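Local structure of beta sliding clamp (Bartonella birtlesii LL-WM9, 6PTR) at residues D283-I288 with L307-P312. The protein probably encircles DNA as a ring-shaped head-to-tail homodimer, tethering DNA polymerases and other proteins to it and giving them processivity. Residues are numbered along the deposited sequence; the frame is centred on the assembly and turned at random.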
loop_
_atom_site.group_PDB
_atom_site.type_symbol
_atom_site.label_atom_id
_atom_site.label_comp_id
_atom_site.label_asym_id
_atom_site.label_seq_id
_atom_site.Cartn_x
_atom_site.Cartn_y
_atom_site.Cartn_z
ATOM N N ASP C 283 -18.295 -8.211 -10.344
ATOM C CA ASP C 283 -17.529 -7.803 -9.175
ATOM C C ASP C 283 -18.255 -8.200 -7.893
ATOM O O ASP C 283 -17.656 -8.782 -6.979
ATOM C CB ASP C 283 -17.271 -6.286 -9.236
ATOM C CG ASP C 283 -16.304 -5.809 -8.165
ATOM O OD1 ASP C 283 -15.500 -6.633 -7.673
ATOM O OD2 ASP C 283 -16.344 -4.603 -7.820
ATOM N N ARG C 284 -19.562 -7.932 -7.820
ATOM C CA ARG C 284 -20.303 -8.248 -6.605
ATOM C C ARG C 284 -20.302 -9.748 -6.320
ATOM O O ARG C 284 -19.933 -10.169 -5.220
ATOM C CB ARG C 284 -21.735 -7.714 -6.706
ATOM C CG ARG C 284 -21.800 -6.189 -6.618
ATOM C CD ARG C 284 -23.235 -5.696 -6.513
ATOM N NE ARG C 284 -24.066 -6.027 -7.670
ATOM C CZ ARG C 284 -24.276 -5.227 -8.709
ATOM N NH1 ARG C 284 -23.697 -4.032 -8.767
ATOM N NH2 ARG C 284 -25.089 -5.612 -9.693
ATOM N N VAL C 285 -20.703 -10.578 -7.296
ATOM C CA VAL C 285 -20.893 -11.996 -6.974
ATOM C C VAL C 285 -19.557 -12.688 -6.775
ATOM O O VAL C 285 -19.494 -13.682 -6.041
ATOM C CB VAL C 285 -21.772 -12.727 -8.029
ATOM C CG1 VAL C 285 -23.188 -12.114 -8.077
ATOM C CG2 VAL C 285 -21.138 -12.676 -9.423
ATOM N N SER C 286 -18.465 -12.162 -7.349
ATOM C CA SER C 286 -17.163 -12.805 -7.180
ATOM C C SER C 286 -16.528 -12.501 -5.828
ATOM O O SER C 286 -15.445 -13.029 -5.535
ATOM C CB SER C 286 -16.212 -12.380 -8.301
ATOM O OG SER C 286 -15.917 -11.005 -8.247
ATOM N N THR C 287 -17.172 -11.666 -5.010
ATOM C CA THR C 287 -16.601 -11.325 -3.710
ATOM C C THR C 287 -16.391 -12.573 -2.863
ATOM O O THR C 287 -15.491 -12.595 -2.008
ATOM C CB THR C 287 -17.511 -10.344 -2.964
ATOM O OG1 THR C 287 -17.876 -9.244 -3.819
ATOM C CG2 THR C 287 -16.821 -9.764 -1.718
ATOM N N ILE C 288 -17.207 -13.616 -3.077
ATOM C CA ILE C 288 -17.101 -14.811 -2.229
ATOM C C ILE C 288 -16.041 -15.789 -2.707
ATOM O O ILE C 288 -15.858 -16.838 -2.074
ATOM C CB ILE C 288 -18.455 -15.556 -2.124
ATOM C CG1 ILE C 288 -18.889 -16.043 -3.496
ATOM C CG2 ILE C 288 -19.537 -14.639 -1.574
ATOM C CD1 ILE C 288 -20.104 -17.001 -3.417
ATOM N N LEU C 307 -26.106 -14.512 -13.219
ATOM C CA LEU C 307 -24.746 -14.823 -12.815
ATOM C C LEU C 307 -24.826 -15.607 -11.520
ATOM O O LEU C 307 -25.623 -15.267 -10.651
ATOM C CB LEU C 307 -23.938 -13.543 -12.569
ATOM C CG LEU C 307 -23.878 -12.569 -13.725
ATOM C CD1 LEU C 307 -23.138 -11.316 -13.298
ATOM C CD2 LEU C 307 -23.167 -13.239 -14.881
ATOM N N VAL C 308 -24.010 -16.653 -11.381
ATOM C CA VAL C 308 -23.975 -17.422 -10.138
ATOM C C VAL C 308 -22.537 -17.783 -9.809
ATOM O O VAL C 308 -21.803 -18.291 -10.669
ATOM C CB VAL C 308 -24.817 -18.709 -10.204
ATOM C CG1 VAL C 308 -24.746 -19.393 -8.836
ATOM C CG2 VAL C 308 -26.249 -18.404 -10.554
ATOM N N VAL C 309 -22.153 -17.580 -8.544
ATOM C CA VAL C 309 -20.849 -17.996 -8.021
ATOM C C VAL C 309 -21.092 -18.899 -6.822
ATOM O O VAL C 309 -21.962 -18.616 -5.995
ATOM C CB VAL C 309 -19.967 -16.801 -7.611
ATOM C CG1 VAL C 309 -18.619 -17.261 -7.022
ATOM C CG2 VAL C 309 -19.746 -15.863 -8.802
ATOM N N ASN C 310 -20.345 -20.009 -6.746
ATOM C CA ASN C 310 -20.441 -20.940 -5.624
ATOM C C ASN C 310 -19.036 -21.154 -5.095
ATOM O O ASN C 310 -18.109 -21.371 -5.882
ATOM C CB ASN C 310 -21.048 -22.302 -6.015
ATOM C CG ASN C 310 -22.530 -22.218 -6.391
ATOM O OD1 ASN C 310 -23.389 -21.988 -5.538
ATOM N ND2 ASN C 310 -22.831 -22.421 -7.672
ATOM N N ASN C 311 -18.869 -21.075 -3.780
ATOM C CA ASN C 311 -17.572 -21.332 -3.148
ATOM C C ASN C 311 -17.832 -22.172 -1.910
ATOM O O ASN C 311 -18.568 -21.750 -1.014
ATOM C CB ASN C 311 -16.850 -20.024 -2.799
ATOM C CG ASN C 311 -15.590 -20.216 -1.922
ATOM O OD1 ASN C 311 -15.208 -21.314 -1.538
ATOM N ND2 ASN C 311 -14.950 -19.090 -1.581
ATOM N N PRO C 312 -17.262 -23.376 -1.828
ATOM C CA PRO C 312 -17.605 -24.259 -0.707
ATOM C C PRO C 312 -17.158 -23.737 0.636
ATOM O O PRO C 312 -17.612 -24.260 1.660
ATOM C CB PRO C 312 -16.871 -25.562 -1.049
ATOM C CG PRO C 312 -15.718 -25.116 -1.897
ATOM C CD PRO C 312 -16.270 -23.981 -2.734
#
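Val309 packs against the last turn of helix 275-285 and the residues that follow it, meeting Val285 and Ile288 with different branches. Its CG2 lies 3.5 Å from CG2 of Val285, a close methyl-to-methyl approach at which the two side chains cross at a slant. The carbonyl of Val285 also rests on this valine, with Val285 O 3.5 Å from Val309 CB. The other methyl, anti to the backbone N (chi1 178°), turns to Ile288, and Val309 CG1 lies 3.7 Å from Ile288 CG1. Here the side chains run past each other in opposite senses. Ile288 holds CG1 between its backbone N and carbonyl carbon (chi1 62°), and its extended chain brings CD1 to 3.6 Å from Val309 O. Leu307 closes the row more loosely, its CB 4.3 Å from Val285 CG2.

Within the C-terminal domain of DnaN this is helix-on-sheet packing: Leu307, Val309 and Asn311, alternate residues of strand 304-311, face the segment 283-288, and Val296 and Ala317 of the flanking strands extend the apolar layer. Residues 283-288 also border the subunit interface, where Asp283 forms a salt bridge with Lys88 of the second subunit and Ile288 packs on Phe116 of that subunit.

At the strand's end the contact turns polar. Asn311 ND2 donates to Ile288 O almost straight (167°), although the 2.5 Å between these two atoms is improbably short and its exact value doubtful. Ile288 O is also hydrogen-bonded to Ser314 OG, while Asn311 OD1 accepts from Asp313 N, which probably helps fix how the amide is turned.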